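Local atomic coordinates of extracellular solute-binding protein, family 1 (Bifidobacterium longum subsp. infantis, PDB entry 6FTH), a protein that probably captures human milk oligosaccharides outside the cell and passes them to an ABC transporter for uptake. Residues 32-37 with 41-46; 50-55 with 357-362; 84-89 with 351-356; 362-367 with 372-377. All coordinates share one frame; numbering follows the deposited sequence.

Interaction 1 (32-37 with 41-46); sequences VLVVKR and DKIANM
K36 and I43 meet near the end of strand 29-36, and the lysine can be followed atom by atom. Its CB is directed at the 41-46 loop, yet the first two carbons only carry the chain outward. CG lies beside the backbone N (chi1 -65°), and three further bends, at chi2, chi3 and chi4, curl the chain over the isoleucine instead of letting it extend. K36 CD rests 3.8 Å from I43 CD1, and K36 CE comes equally close to I43 CG1, the two side chains slanting across one another. The ammonium then passes beyond the hydrocarbon: K36 NZ donates to D41 O at 2.7 Å, meeting the carbonyl at a C=O...N angle of 145° and tilted 28° from its plane. A salt bridge to E64 gives NZ a second strong partner, and E64 also accepts from the backbone N of I43.

Deeper in the strand, V34 and I43 approach tip to tip. I43 CD1 sits 3.5 Å from V34 CG2 and nearly as close to V34 CB and CG1, so one methyl touches all three side-chain carbons of the valine.

The loop supplies its own bracing. D41 OD1 accepts from K42 N at 2.7 Å and from N45 ND2 at 3.0 Å, both donors arriving from the same face of the carboxylate plane. The 3-10 segment 43-45 then leads to M46, the N-cap of helix 47-56. This is the strand-to-helix connection of a beta-alpha-beta crossover, since helix 47-56 is followed by strand 59-66, the parallel neighbour of strand 29-36.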
loop_
_atom_site.group_PDB
_atom_site.type_symbol
_atom_site.label_atom_id
_atom_site.label_comp_id
_atom_site.label_asym_id
_atom_site.label_seq_id
_atom_site.Cartn_x
_atom_site.Cartn_y
_atom_site.Cartn_z
ATOM N N VAL A 32 -25.176 4.087 8.492
ATOM C CA VAL A 32 -23.953 3.602 7.857
ATOM C C VAL A 32 -23.047 4.787 7.545
ATOM O O VAL A 32 -23.337 5.582 6.645
ATOM C CB VAL A 32 -24.239 2.792 6.588
ATOM C CG1 VAL A 32 -22.935 2.230 6.040
ATOM C CG2 VAL A 32 -25.214 1.672 6.863
ATOM N N LEU A 33 -21.940 4.895 8.275
ATOM C CA LEU A 33 -20.907 5.859 7.931
ATOM C C LEU A 33 -20.007 5.245 6.868
ATOM O O LEU A 33 -19.526 4.113 7.034
ATOM C CB LEU A 33 -20.075 6.216 9.164
ATOM C CG LEU A 33 -18.795 7.013 8.885
ATOM C CD1 LEU A 33 -19.108 8.403 8.386
ATOM C CD2 LEU A 33 -17.931 7.076 10.160
ATOM N N VAL A 34 -19.784 5.978 5.782
ATOM C CA VAL A 34 -18.873 5.541 4.728
ATOM C C VAL A 34 -17.845 6.634 4.503
ATOM O O VAL A 34 -18.199 7.757 4.129
ATOM C CB VAL A 34 -19.592 5.228 3.407
ATOM C CG1 VAL A 34 -18.604 4.616 2.401
ATOM C CG2 VAL A 34 -20.810 4.347 3.623
ATOM N N VAL A 35 -16.585 6.304 4.724
ATOM C CA VAL A 35 -15.465 7.175 4.398
ATOM C C VAL A 35 -15.165 6.935 2.923
ATOM O O VAL A 35 -14.929 5.792 2.509
ATOM C CB VAL A 35 -14.247 6.868 5.282
ATOM C CG1 VAL A 35 -13.101 7.804 4.975
ATOM C CG2 VAL A 35 -14.624 6.924 6.771
ATOM N N LYS A 36 -15.228 7.999 2.126
ATOM C CA LYS A 36 -15.276 7.907 0.674
ATOM C C LYS A 36 -13.925 8.154 0.005
ATOM O O LYS A 36 -13.164 9.057 0.379
ATOM C CB LYS A 36 -16.282 8.921 0.122
ATOM C CG LYS A 36 -17.734 8.685 0.523
ATOM C CD LYS A 36 -18.410 7.448 -0.121
ATOM C CE LYS A 36 -18.561 7.559 -1.630
ATOM N NZ LYS A 36 -19.232 8.866 -1.998
ATOM N N ARG A 37 -13.654 7.366 -1.029
ATOM C CA ARG A 37 -12.550 7.653 -1.922
ATOM C C ARG A 37 -12.815 8.968 -2.656
ATOM O O ARG A 37 -13.965 9.293 -2.970
ATOM C CB ARG A 37 -12.479 6.556 -2.972
ATOM C CG ARG A 37 -11.277 6.573 -3.873
ATOM C CD ARG A 37 -11.530 5.621 -5.006
ATOM N NE ARG A 37 -10.393 5.448 -5.890
ATOM C CZ ARG A 37 -10.081 6.264 -6.894
ATOM N NH1 ARG A 37 -10.794 7.364 -7.136
ATOM N NH2 ARG A 37 -9.037 5.991 -7.664
ATOM N N ASP A 41 -19.101 9.501 -6.833
ATOM C CA ASP A 41 -20.428 10.086 -6.698
ATOM C C ASP A 41 -20.946 9.834 -5.287
ATOM O O ASP A 41 -20.367 9.074 -4.493
ATOM C CB ASP A 41 -21.385 9.456 -7.721
ATOM C CG ASP A 41 -22.595 10.333 -8.051
ATOM O OD1 ASP A 41 -22.850 11.338 -7.352
ATOM O OD2 ASP A 41 -23.295 9.997 -9.035
ATOM N N LYS A 42 -22.022 10.527 -4.948
ATOM C CA LYS A 42 -22.714 10.252 -3.704
ATOM C C LYS A 42 -23.305 8.843 -3.765
ATOM O O LYS A 42 -23.791 8.407 -4.807
ATOM C CB LYS A 42 -23.818 11.300 -3.542
ATOM C CG LYS A 42 -24.268 11.554 -2.123
ATOM C CD LYS A 42 -24.964 10.318 -1.603
ATOM C CE LYS A 42 -25.770 10.534 -0.390
ATOM N NZ LYS A 42 -25.976 9.251 0.276
ATOM N N ILE A 43 -23.250 8.118 -2.644
ATOM C CA ILE A 43 -23.738 6.736 -2.621
ATOM C C ILE A 43 -25.220 6.660 -2.969
ATOM O O ILE A 43 -25.663 5.725 -3.649
ATOM C CB ILE A 43 -23.452 6.076 -1.259
ATOM C CG1 ILE A 43 -21.955 5.985 -1.024
ATOM C CG2 ILE A 43 -24.058 4.657 -1.206
ATOM C CD1 ILE A 43 -21.591 5.352 0.333
ATOM N N ALA A 44 -26.020 7.603 -2.460
ATOM C CA ALA A 44 -27.448 7.611 -2.765
ATOM C C ALA A 44 -27.703 7.659 -4.265
ATOM O O ALA A 44 -28.760 7.206 -4.720
ATOM C CB ALA A 44 -28.139 8.786 -2.070
ATOM N N ASN A 45 -26.758 8.197 -5.044
ATOM C CA ASN A 45 -26.896 8.248 -6.497
ATOM C C ASN A 45 -26.523 6.946 -7.189
ATOM O O ASN A 45 -26.616 6.880 -8.419
ATOM C CB ASN A 45 -26.042 9.376 -7.090
ATOM C CG ASN A 45 -26.615 10.749 -6.796
ATOM O OD1 ASN A 45 -27.796 10.874 -6.465
ATOM N ND2 ASN A 45 -25.778 11.777 -6.896
ATOM N N MET A 46 -26.093 5.916 -6.460
ATOM C CA MET A 46 -25.637 4.677 -7.078
ATOM C C MET A 46 -26.742 3.628 -7.059
ATOM O O MET A 46 -27.286 3.315 -5.998
ATOM C CB MET A 46 -24.418 4.150 -6.322
ATOM C CG MET A 46 -23.237 5.114 -6.356
ATOM S SD MET A 46 -21.913 4.552 -5.260
ATOM C CE MET A 46 -20.823 5.976 -5.249
#

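Interaction 2 (50-55 with 357-362); sequences KDLEAD and ANLLYS
L359 O, on one of the leucines that meet helix 47-56, is gripped twice by S362. S362 OG donates to L359 O at 2.7 Å, in the carbonyl plane and on a lone pair, while S362 N reaches L359 O at 3.0 Å. Both bonds close off the end of helix 350-360, and S362 is at the same time the N-cap of the next helix.

Across the interface no hydrogen bond forms. L52 and L359 bury similar areas, and L52 splits its methyls between two leucines. With its CG anti to the backbone N (chi1 175°), L52 places CD1 3.6 Å from L359 CB and CD2 3.6 Å from L360 CD2. The L52 and L360 side chains run at about a right angle, whereas L359 is crossed more slantwise. On the partly exposed margin, L359 CD1 lies 3.8 Å from D55 O and 4.0 Å from D55 CB. The carboxylate of D55 is engaged by another helix: its OD2 is hydrogen-bonded to Y365 OH.

L52 CA and L359 CA stand 7.3 Å apart, consistent with direct side-chain contact. This leucine-rich packing joins two sequence-distant helices of an alpha/beta domain, consistent with one lobe of a type 2 periplasmic-binding-protein fold.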
loop_
_atom_site.group_PDB
_atom_site.type_symbol
_atom_site.label_atom_id
_atom_site.label_comp_id
_atom_site.label_asym_id
_atom_site.label_seq_id
_atom_site.Cartn_x
_atom_site.Cartn_y
_atom_site.Cartn_z
ATOM N N LYS A 50 -29.068 1.437 -3.977
ATOM C CA LYS A 50 -30.518 1.340 -3.854
ATOM C C LYS A 50 -30.962 -0.118 -3.860
ATOM O O LYS A 50 -31.798 -0.525 -3.037
ATOM C CB LYS A 50 -31.177 2.117 -5.000
ATOM C CG LYS A 50 -31.088 3.620 -4.858
ATOM C CD LYS A 50 -32.129 4.321 -5.737
ATOM C CE LYS A 50 -32.114 5.839 -5.539
ATOM N NZ LYS A 50 -32.073 6.274 -4.113
ATOM N N ASP A 51 -30.388 -0.915 -4.764
ATOM C CA ASP A 51 -30.644 -2.354 -4.781
ATOM C C ASP A 51 -30.273 -2.986 -3.445
ATOM O O ASP A 51 -31.009 -3.826 -2.916
ATOM C CB ASP A 51 -29.831 -3.033 -5.890
ATOM C CG ASP A 51 -30.273 -2.642 -7.288
ATOM O OD1 ASP A 51 -31.314 -1.963 -7.429
ATOM O OD2 ASP A 51 -29.573 -3.022 -8.255
ATOM N N LEU A 52 -29.116 -2.606 -2.888
ATOM C CA LEU A 52 -28.657 -3.234 -1.659
ATOM C C LEU A 52 -29.637 -2.985 -0.530
ATOM O O LEU A 52 -29.967 -3.896 0.238
ATOM C CB LEU A 52 -27.279 -2.683 -1.294
ATOM C CG LEU A 52 -26.645 -3.119 0.030
ATOM C CD1 LEU A 52 -26.373 -4.597 0.003
ATOM C CD2 LEU A 52 -25.355 -2.318 0.270
ATOM N N GLU A 53 -30.104 -1.740 -0.417
ATOM C CA GLU A 53 -31.058 -1.373 0.616
ATOM C C GLU A 53 -32.337 -2.189 0.490
ATOM O O GLU A 53 -32.851 -2.707 1.484
ATOM C CB GLU A 53 -31.364 0.120 0.520
ATOM C CG GLU A 53 -32.280 0.594 1.609
ATOM C CD GLU A 53 -32.408 2.111 1.637
ATOM O OE1 GLU A 53 -32.075 2.765 0.627
ATOM O OE2 GLU A 53 -32.816 2.646 2.677
ATOM N N ALA A 54 -32.854 -2.327 -0.729
ATOM C CA ALA A 54 -34.042 -3.150 -0.933
ATOM C C ALA A 54 -33.780 -4.591 -0.522
ATOM O O ALA A 54 -34.584 -5.213 0.187
ATOM C CB ALA A 54 -34.437 -3.094 -2.406
ATOM N N ASP A 55 -32.641 -5.138 -0.949
ATOM C CA ASP A 55 -32.321 -6.532 -0.657
ATOM C C ASP A 55 -32.109 -6.756 0.823
ATOM O O ASP A 55 -32.307 -7.868 1.314
ATOM C CB ASP A 55 -31.063 -6.950 -1.410
ATOM C CG ASP A 55 -31.310 -7.181 -2.879
ATOM O OD1 ASP A 55 -32.472 -6.993 -3.346
ATOM O OD2 ASP A 55 -30.346 -7.563 -3.572
ATOM N N ALA A 357 -23.778 -6.670 5.929
ATOM C CA ALA A 357 -22.419 -7.164 5.711
ATOM C C ALA A 357 -22.420 -8.352 4.762
ATOM O O ALA A 357 -21.620 -8.426 3.820
ATOM C CB ALA A 357 -21.795 -7.582 7.041
ATOM N N ASN A 358 -23.294 -9.314 5.020
ATOM C CA ASN A 358 -23.306 -10.503 4.192
ATOM C C ASN A 358 -23.541 -10.136 2.736
ATOM O O ASN A 358 -22.912 -10.699 1.838
ATOM C CB ASN A 358 -24.374 -11.478 4.687
ATOM C CG ASN A 358 -24.270 -12.801 4.004
ATOM O OD1 ASN A 358 -23.198 -13.402 3.973
ATOM N ND2 ASN A 358 -25.360 -13.237 3.365
ATOM N N LEU A 359 -24.444 -9.182 2.489
ATOM C CA LEU A 359 -24.760 -8.794 1.119
ATOM C C LEU A 359 -23.619 -8.007 0.473
ATOM O O LEU A 359 -23.302 -8.222 -0.707
ATOM C CB LEU A 359 -26.064 -8.002 1.084
ATOM C CG LEU A 359 -27.314 -8.810 1.454
ATOM C CD1 LEU A 359 -28.518 -7.897 1.525
ATOM C CD2 LEU A 359 -27.550 -9.929 0.431
ATOM N N LEU A 360 -22.978 -7.097 1.232
ATOM C CA LEU A 360 -21.814 -6.383 0.716
ATOM C C LEU A 360 -20.761 -7.340 0.191
ATOM O O LEU A 360 -20.133 -7.067 -0.839
ATOM C CB LEU A 360 -21.193 -5.477 1.789
ATOM C CG LEU A 360 -21.974 -4.192 2.090
ATOM C CD1 LEU A 360 -21.459 -3.576 3.380
ATOM C CD2 LEU A 360 -21.897 -3.180 0.966
ATOM N N TYR A 361 -20.572 -8.465 0.890
ATOM C CA TYR A 361 -19.551 -9.458 0.570
ATOM C C TYR A 361 -20.039 -10.529 -0.399
ATOM O O TYR A 361 -19.282 -11.454 -0.733
ATOM C CB TYR A 361 -18.974 -10.043 1.874
ATOM C CG TYR A 361 -18.013 -9.045 2.517
ATOM C CD1 TYR A 361 -18.480 -7.920 3.188
ATOM C CD2 TYR A 361 -16.642 -9.187 2.380
ATOM C CE1 TYR A 361 -17.613 -6.975 3.717
ATOM C CE2 TYR A 361 -15.761 -8.245 2.918
ATOM C CZ TYR A 361 -16.252 -7.154 3.581
ATOM O OH TYR A 361 -15.402 -6.201 4.104
ATOM N N SER A 362 -21.270 -10.408 -0.895
ATOM C CA SER A 362 -21.684 -11.273 -1.983
ATOM C C SER A 362 -21.036 -10.797 -3.273
ATOM O O SER A 362 -20.660 -9.634 -3.412
ATOM C CB SER A 362 -23.212 -11.234 -2.151
ATOM O OG SER A 362 -23.649 -10.013 -2.713
#

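Interaction 3 (84-89 with 351-356); sequences ADVSLH and DAALKL
V86 and A353 form the tight part of this strand-helix contact. V86 CG2 touches A353 CB at 3.7 Å, and the CA atoms of V86 and A353 are 6.9 Å apart, a spacing that the short alanine side chain permits. The valine's torsion (chi1 171°) sends CG1 away from its own backbone N and leaves CG2 beside that N, where it is the branch that meets the helix.

One helical turn later the fit is looser. L356 also directs its CB at the strand, but its closest approach is 4.5 Å, from L356 CD2 to the same V86 CG2. L88, two residues along the strand, points the same way, but its CD2 is 6.3 Å from L356 CD2, the nearest atom of 351-356; F341 of strand 339-343 touches both V86 and L88. Toward solvent the character changes: the polar D351 and K355 lie on the exposed side of the helix, and D85, just before strand 86-88, keeps its CB 5.5 Å from A353 CB.

All three touching residues are buried, and no hydrogen bond or charge pair crosses between the segments. The chemistry is thus purely aliphatic: the methyl contacts contribute to the packing of helix 350-360 on the sheet, and between these segments no polar bond adds directionality.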
loop_
_atom_site.group_PDB
_atom_site.type_symbol
_atom_site.label_atom_id
_atom_site.label_comp_id
_atom_site.label_asym_id
_atom_site.label_seq_id
_atom_site.Cartn_x
_atom_site.Cartn_y
_atom_site.Cartn_z
ATOM N N ALA A 84 -21.555 5.278 14.208
ATOM C CA ALA A 84 -22.696 4.781 13.460
ATOM C C ALA A 84 -22.865 3.285 13.704
ATOM O O ALA A 84 -21.945 2.594 14.158
ATOM C CB ALA A 84 -22.485 5.021 11.970
ATOM N N ASP A 85 -24.065 2.778 13.414
ATOM C CA ASP A 85 -24.302 1.346 13.558
ATOM C C ASP A 85 -23.259 0.554 12.779
ATOM O O ASP A 85 -22.678 -0.416 13.287
ATOM C CB ASP A 85 -25.698 0.983 13.049
ATOM C CG ASP A 85 -26.811 1.642 13.844
ATOM O OD1 ASP A 85 -26.588 2.014 15.025
ATOM O OD2 ASP A 85 -27.916 1.771 13.272
ATOM N N VAL A 86 -23.031 0.953 11.534
ATOM C CA VAL A 86 -22.048 0.338 10.651
ATOM C C VAL A 86 -21.139 1.437 10.127
ATOM O O VAL A 86 -21.616 2.509 9.743
ATOM C CB VAL A 86 -22.746 -0.349 9.465
ATOM C CG1 VAL A 86 -21.726 -0.788 8.430
ATOM C CG2 VAL A 86 -23.577 -1.536 9.942
ATOM N N SER A 87 -19.833 1.182 10.117
ATOM C CA SER A 87 -18.883 2.107 9.529
ATOM C C SER A 87 -17.994 1.365 8.537
ATOM O O SER A 87 -17.469 0.286 8.847
ATOM C CB SER A 87 -18.045 2.781 10.611
ATOM O OG SER A 87 -18.878 3.325 11.627
ATOM N N LEU A 88 -17.814 1.966 7.365
ATOM C CA LEU A 88 -17.031 1.401 6.273
ATOM C C LEU A 88 -15.804 2.273 6.007
ATOM O O LEU A 88 -15.935 3.493 5.817
ATOM C CB LEU A 88 -17.866 1.324 4.996
ATOM C CG LEU A 88 -19.242 0.646 5.081
ATOM C CD1 LEU A 88 -19.840 0.583 3.672
ATOM C CD2 LEU A 88 -19.217 -0.762 5.754
ATOM N N HIS A 89 -14.612 1.656 5.957
ATOM C CA HIS A 89 -13.369 2.375 5.642
ATOM C C HIS A 89 -13.044 3.394 6.738
ATOM O O HIS A 89 -12.457 4.454 6.482
ATOM C CB HIS A 89 -13.422 3.008 4.236
ATOM C CG HIS A 89 -12.154 3.702 3.790
ATOM N ND1 HIS A 89 -10.893 3.320 4.199
ATOM C CD2 HIS A 89 -11.967 4.752 2.953
ATOM C CE1 HIS A 89 -9.987 4.109 3.645
ATOM N NE2 HIS A 89 -10.612 4.989 2.888
ATOM N N ASP A 351 -29.059 -7.695 13.518
ATOM C CA ASP A 351 -29.356 -8.687 12.486
ATOM C C ASP A 351 -29.419 -8.043 11.113
ATOM O O ASP A 351 -28.882 -8.579 10.138
ATOM C CB ASP A 351 -30.680 -9.386 12.793
ATOM C CG ASP A 351 -30.590 -10.291 14.006
ATOM O OD1 ASP A 351 -29.539 -10.940 14.186
ATOM O OD2 ASP A 351 -31.566 -10.349 14.785
ATOM N N ALA A 352 -30.076 -6.888 11.015
ATOM C CA ALA A 352 -30.110 -6.168 9.752
ATOM C C ALA A 352 -28.707 -5.739 9.332
ATOM O O ALA A 352 -28.359 -5.803 8.150
ATOM C CB ALA A 352 -31.017 -4.948 9.872
ATOM N N ALA A 353 -27.891 -5.300 10.294
ATOM C CA ALA A 353 -26.535 -4.861 9.968
ATOM C C ALA A 353 -25.664 -6.024 9.494
ATOM O O ALA A 353 -24.845 -5.859 8.577
ATOM C CB ALA A 353 -25.907 -4.177 11.180
ATOM N N LEU A 354 -25.807 -7.191 10.126
ATOM C CA LEU A 354 -25.077 -8.385 9.708
ATOM C C LEU A 354 -25.564 -8.891 8.357
ATOM O O LEU A 354 -24.769 -9.382 7.550
ATOM C CB LEU A 354 -25.201 -9.451 10.788
ATOM C CG LEU A 354 -24.489 -9.122 12.112
ATOM C CD1 LEU A 354 -24.899 -10.099 13.234
ATOM C CD2 LEU A 354 -22.948 -9.116 11.930
ATOM N N LYS A 355 -26.863 -8.760 8.078
ATOM C CA LYS A 355 -27.355 -9.084 6.745
ATOM C C LYS A 355 -26.757 -8.140 5.711
ATOM O O LYS A 355 -26.387 -8.565 4.608
ATOM C CB LYS A 355 -28.883 -9.014 6.716
ATOM C CG LYS A 355 -29.427 -9.136 5.309
ATOM C CD LYS A 355 -30.826 -9.736 5.249
ATOM C CE LYS A 355 -31.829 -8.876 5.916
ATOM N NZ LYS A 355 -33.222 -9.224 5.425
ATOM N N LEU A 356 -26.641 -6.856 6.060
ATOM C CA LEU A 356 -25.982 -5.892 5.177
ATOM C C LEU A 356 -24.525 -6.278 4.895
ATOM O O LEU A 356 -24.064 -6.206 3.744
ATOM C CB LEU A 356 -26.059 -4.492 5.793
ATOM C CG LEU A 356 -25.327 -3.365 5.075
ATOM C CD1 LEU A 356 -25.939 -3.142 3.698
ATOM C CD2 LEU A 356 -25.391 -2.081 5.892
#

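Interaction 4 (362-367 with 372-377); sequences SEKYSV and GSFGNL
F374 extends its ring back across helix 363-371, so that the side chains of F374 and V367 cross at about a right angle. F374 CE1 lies 4.0 Å from V367 CG1, the methyl anti to the valine's backbone N (chi1 172°). One helical turn earlier, K364 O stands 3.9 Å from both F374 CE2 and F374 CZ. Valine methyl and carbonyl oxygen each approach the ring obliquely.

The lysine side chain adds a weaker contact, K364 CG to F374 CE2 at 4.5 Å, before leading off. That same K364 CG lies over one face of the neighbouring Y365 ring, 3.8 Å above its plane and offset toward the rim, so it packs between tyrosine and phenylalanine. Q368 ties the two segments together: its amide accepts from F374 N and donates to K364 O.

G372, just past the helix, has a positive phi of 91°, where the chain leaves the helix before F374. At the start of the helix, S362 OG accepts a weak bond from Y365 N. The contact thus spans helix 363-371 and the loop to strand 378-382, with helix 47-56 alongside: Y365 packs on D51 and L52, and S373 OG bonds to W48 N.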
loop_
_atom_site.group_PDB
_atom_site.type_symbol
_atom_site.label_atom_id
_atom_site.label_comp_id
_atom_site.label_asym_id
_atom_site.label_seq_id
_atom_site.Cartn_x
_atom_site.Cartn_y
_atom_site.Cartn_z
ATOM N N SER A 362 -21.270 -10.408 -0.895
ATOM C CA SER A 362 -21.684 -11.273 -1.983
ATOM C C SER A 362 -21.036 -10.797 -3.273
ATOM O O SER A 362 -20.660 -9.634 -3.412
ATOM C CB SER A 362 -23.212 -11.234 -2.151
ATOM O OG SER A 362 -23.649 -10.013 -2.713
ATOM N N GLU A 363 -20.964 -11.697 -4.258
ATOM C CA GLU A 363 -20.375 -11.325 -5.538
ATOM C C GLU A 363 -21.142 -10.177 -6.185
ATOM O O GLU A 363 -20.533 -9.223 -6.691
ATOM C CB GLU A 363 -20.309 -12.553 -6.445
ATOM C CG GLU A 363 -19.654 -12.322 -7.796
ATOM C CD GLU A 363 -19.551 -13.590 -8.621
ATOM O OE1 GLU A 363 -19.321 -14.644 -7.983
ATOM O OE2 GLU A 363 -19.693 -13.530 -9.871
ATOM N N LYS A 364 -22.482 -10.242 -6.126
ATOM C CA LYS A 364 -23.355 -9.198 -6.661
ATOM C C LYS A 364 -22.936 -7.801 -6.208
ATOM O O LYS A 364 -22.786 -6.886 -7.033
ATOM C CB LYS A 364 -24.790 -9.495 -6.211
ATOM C CG LYS A 364 -25.846 -8.508 -6.660
ATOM C CD LYS A 364 -27.258 -8.856 -6.114
ATOM C CE LYS A 364 -27.819 -10.152 -6.673
ATOM N NZ LYS A 364 -29.230 -10.382 -6.213
ATOM N N TYR A 365 -22.723 -7.616 -4.904
ATOM C CA TYR A 365 -22.440 -6.267 -4.399
ATOM C C TYR A 365 -20.949 -5.961 -4.305
ATOM O O TYR A 365 -20.558 -4.801 -4.404
ATOM C CB TYR A 365 -23.196 -5.978 -3.100
ATOM C CG TYR A 365 -24.677 -5.887 -3.386
ATOM C CD1 TYR A 365 -25.165 -4.834 -4.108
ATOM C CD2 TYR A 365 -25.541 -6.890 -3.009
ATOM C CE1 TYR A 365 -26.515 -4.747 -4.456
ATOM C CE2 TYR A 365 -26.899 -6.829 -3.333
ATOM C CZ TYR A 365 -27.367 -5.749 -4.060
ATOM O OH TYR A 365 -28.700 -5.677 -4.408
ATOM N N SER A 366 -20.102 -6.970 -4.161
ATOM C CA SER A 366 -18.668 -6.701 -4.175
ATOM C C SER A 366 -18.227 -6.206 -5.544
ATOM O O SER A 366 -17.490 -5.219 -5.650
ATOM C CB SER A 366 -17.889 -7.957 -3.765
ATOM O OG SER A 366 -18.020 -8.254 -2.385
ATOM N N VAL A 367 -18.709 -6.842 -6.614
ATOM C CA VAL A 367 -18.337 -6.399 -7.950
ATOM C C VAL A 367 -18.892 -5.011 -8.233
ATOM O O VAL A 367 -18.185 -4.158 -8.782
ATOM C CB VAL A 367 -18.750 -7.431 -9.019
ATOM C CG1 VAL A 367 -18.520 -6.862 -10.400
ATOM C CG2 VAL A 367 -17.965 -8.727 -8.830
ATOM N N GLY A 372 -18.749 -0.307 -9.973
ATOM C CA GLY A 372 -19.981 0.424 -10.217
ATOM C C GLY A 372 -21.139 -0.492 -10.589
ATOM O O GLY A 372 -20.990 -1.693 -10.818
ATOM N N SER A 373 -22.323 0.108 -10.666
ATOM C CA SER A 373 -23.547 -0.653 -10.886
ATOM C C SER A 373 -23.521 -1.385 -12.225
ATOM O O SER A 373 -22.998 -0.883 -13.224
ATOM C CB SER A 373 -24.732 0.311 -10.879
ATOM O OG SER A 373 -24.792 1.052 -9.668
ATOM N N PHE A 374 -24.100 -2.590 -12.235
ATOM C CA PHE A 374 -24.301 -3.326 -13.478
ATOM C C PHE A 374 -25.093 -2.475 -14.466
ATOM O O PHE A 374 -26.067 -1.809 -14.101
ATOM C CB PHE A 374 -25.063 -4.623 -13.189
ATOM C CG PHE A 374 -24.277 -5.637 -12.387
ATOM C CD1 PHE A 374 -22.942 -5.876 -12.648
ATOM C CD2 PHE A 374 -24.892 -6.336 -11.369
ATOM C CE1 PHE A 374 -22.243 -6.812 -11.912
ATOM C CE2 PHE A 374 -24.213 -7.261 -10.628
ATOM C CZ PHE A 374 -22.885 -7.505 -10.890
ATOM N N GLY A 375 -24.653 -2.482 -15.719
ATOM C CA GLY A 375 -25.281 -1.689 -16.759
ATOM C C GLY A 375 -24.809 -0.263 -16.853
ATOM O O GLY A 375 -25.170 0.431 -17.813
ATOM N N ASN A 376 -24.030 0.215 -15.889
ATOM C CA ASN A 376 -23.457 1.547 -15.979
ATOM C C ASN A 376 -22.072 1.417 -16.597
ATOM O O ASN A 376 -21.910 1.626 -17.803
ATOM C CB ASN A 376 -23.468 2.208 -14.592
ATOM C CG ASN A 376 -22.981 3.635 -14.615
ATOM O OD1 ASN A 376 -22.228 4.038 -15.506
ATOM N ND2 ASN A 376 -23.382 4.408 -13.608
ATOM N N LEU A 377 -21.075 0.998 -15.804
ATOM C CA LEU A 377 -19.726 0.782 -16.307
ATOM C C LEU A 377 -19.394 -0.680 -16.535
ATOM O O LEU A 377 -18.390 -0.966 -17.187
ATOM C CB LEU A 377 -18.673 1.299 -15.313
ATOM C CG LEU A 377 -18.797 2.737 -14.849
ATOM C CD1 LEU A 377 -17.619 3.061 -13.928
ATOM C CD2 LEU A 377 -18.810 3.656 -16.056
#

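Interactions 1 and 3 meet through the sheet: strands 29-36 and 86-88 are neighbours, with probable hydrogen bonds L33 O to L88 N and L33 N to V86 O, both 2.8 Å, and centres about 14 Å apart. Interaction 1 touches interaction 2 where A44 O packs 3.5 Å from K50 NZ, and interaction 4 where M46 C lies 4.2 Å from S373 OG. Interactions 2 and 3 share helix 350-360, their centres about 10 Å apart, and L52 CD2 reaches L356 CD1 at 3.6 Å. S362 belongs to both interactions 2 and 4, joined further by a probable hydrogen bond, L360 O to S366 OG at 2.9 Å. Interactions 3 and 4 do not touch, their nearest atoms being about 7 Å apart.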